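Local coordinates for putative peptidyl-arginine deiminase family protein (Campylobacter jejuni subsp. jejuni serotype O:2, PDB 6B10) that probably hydrolyses agmatine to N-carbamoylputrescine, the agmatine deiminase step of polyamine biosynthesis, at residues 150-153 with 154-158. Residues are numbered along the deposited sequence; the frame is centred on the assembly and turned at random.
Sequences DFNG and EGVML
The amide oxygen of N152 shows how one side chain can organise a reversal of the backbone: it accepts hydrogen bonds from two peptide groups further along, those of E154 (E154 N to N152 OD1, 2.8 Å) and V156 (V156 N to N152 OD1, 3.2 Å). The donors arrive from opposite faces of the amide, well out of its plane, E154 N by 57° and V156 N by 36°. With chi1 at 81°, N152 CG sits between its own backbone N and carbonyl carbon, which turns OD1 in among these N-H groups, while ND2 is held by K217 O. G153 and G155, both at positive phi, carry the chain round.

Backbone pairing closes the stem. N152 N donates to V156 O at 3.2 Å, and L158 N to D150 O at 2.7 Å; the return bond from D150 N to L158 O is weak. The result is a beta hairpin in which strand 149-151 forms the edge of a three-stranded sheet, and strand 156-160 lies in the middle, parallel to strand 190-194 on its far side.

Side chains divide between the two faces. F151 and M157, a non-hydrogen-bonded pair, lie alongside each other in a Met-aromatic contact, the sulfur oblique to the ring (M157 SD to F151 CE1, 3.5 Å). On the other face, L158 stands beside D150, whose carboxylate is bound by R213, in a salt bridge, and by F214 N.

Water completes the turn: one molecule donates to both N152 O and E154 OE2, and another donates to V156 O while weakly accepting from G153 N and G155 N.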
loop_
_atom_site.group_PDB
_atom_site.type_symbol
_atom_site.label_atom_id
_atom_site.label_comp_id
_atom_site.label_asym_id
_atom_site.label_seq_id
_atom_site.Cartn_x
_atom_site.Cartn_y
_atom_site.Cartn_z
ATOM N N ASP A 150 -2.245 5.807 5.841
ATOM C CA ASP A 150 -0.864 6.152 5.492
ATOM C C ASP A 150 -0.231 6.931 6.664
ATOM O O ASP A 150 -0.840 7.865 7.180
ATOM C CB ASP A 150 -0.874 6.986 4.206
ATOM C CG ASP A 150 0.494 7.129 3.580
ATOM O OD1 ASP A 150 0.909 6.227 2.831
ATOM O OD2 ASP A 150 1.148 8.167 3.813
ATOM N N PHE A 151 0.975 6.545 7.081
ATOM C CA PHE A 151 1.614 7.113 8.281
ATOM C C PHE A 151 2.886 7.893 7.967
ATOM O O PHE A 151 3.637 7.526 7.063
ATOM C CB PHE A 151 1.984 6.005 9.248
ATOM C CG PHE A 151 0.819 5.195 9.718
ATOM C CD1 PHE A 151 -0.019 5.681 10.704
ATOM C CD2 PHE A 151 0.565 3.945 9.178
ATOM C CE1 PHE A 151 -1.087 4.937 11.150
ATOM C CE2 PHE A 151 -0.511 3.196 9.615
ATOM C CZ PHE A 151 -1.336 3.694 10.607
ATOM N N ASN A 152 3.142 8.951 8.731
ATOM C CA ASN A 152 4.381 9.699 8.584
ATOM C C ASN A 152 5.432 9.281 9.605
ATOM O O ASN A 152 6.564 9.741 9.539
ATOM C CB ASN A 152 4.131 11.218 8.612
ATOM C CG ASN A 152 3.986 11.786 10.015
ATOM O OD1 ASN A 152 3.605 11.088 10.959
ATOM N ND2 ASN A 152 4.282 13.075 10.152
ATOM N N GLY A 153 5.051 8.404 10.534
ATOM C CA GLY A 153 5.944 7.943 11.600
ATOM C C GLY A 153 6.200 8.929 12.736
ATOM O O GLY A 153 7.114 8.724 13.531
ATOM N N GLU A 154 5.407 9.991 12.818
ATOM C CA GLU A 154 5.522 10.975 13.894
ATOM C C GLU A 154 4.168 11.135 14.587
ATOM O O GLU A 154 3.900 12.164 15.197
ATOM C CB GLU A 154 5.979 12.333 13.351
ATOM C CG GLU A 154 7.292 12.310 12.589
ATOM C CD GLU A 154 8.489 11.960 13.455
ATOM O OE1 GLU A 154 8.571 12.443 14.604
ATOM O OE2 GLU A 154 9.361 11.203 12.978
ATOM N N GLY A 155 3.323 10.111 14.491
ATOM C CA GLY A 155 2.017 10.132 15.126
ATOM C C GLY A 155 0.896 10.665 14.259
ATOM O O GLY A 155 -0.241 10.791 14.725
ATOM N N VAL A 156 1.190 10.976 13.001
ATOM C CA VAL A 156 0.167 11.478 12.102
ATOM C C VAL A 156 -0.239 10.384 11.121
ATOM O O VAL A 156 0.614 9.644 10.613
ATOM C CB VAL A 156 0.638 12.733 11.333
ATOM C CG1 VAL A 156 -0.513 13.339 10.548
ATOM C CG2 VAL A 156 1.207 13.773 12.290
ATOM N N MET A 157 -1.539 10.293 10.851
ATOM C CA MET A 157 -2.062 9.354 9.864
ATOM C C MET A 157 -2.962 10.075 8.875
ATOM O O MET A 157 -3.726 10.959 9.244
ATOM C CB MET A 157 -2.850 8.222 10.530
ATOM C CG MET A 157 -3.342 7.159 9.549
ATOM S SD MET A 157 -4.336 5.872 10.323
ATOM C CE MET A 157 -5.899 6.728 10.490
ATOM N N LEU A 158 -2.880 9.652 7.622
ATOM C CA LEU A 158 -3.639 10.221 6.532
ATOM C C LEU A 158 -4.687 9.187 6.128
ATOM O O LEU A 158 -4.400 7.992 6.079
ATOM C CB LEU A 158 -2.670 10.510 5.383
ATOM C CG LEU A 158 -2.957 11.492 4.259
ATOM C CD1 LEU A 158 -3.385 12.852 4.781
ATOM C CD2 LEU A 158 -1.713 11.615 3.381
HETATM O O HOH W 1 8.885 9.604 10.772
HETATM O O HOH W 2 2.682 8.100 11.979
#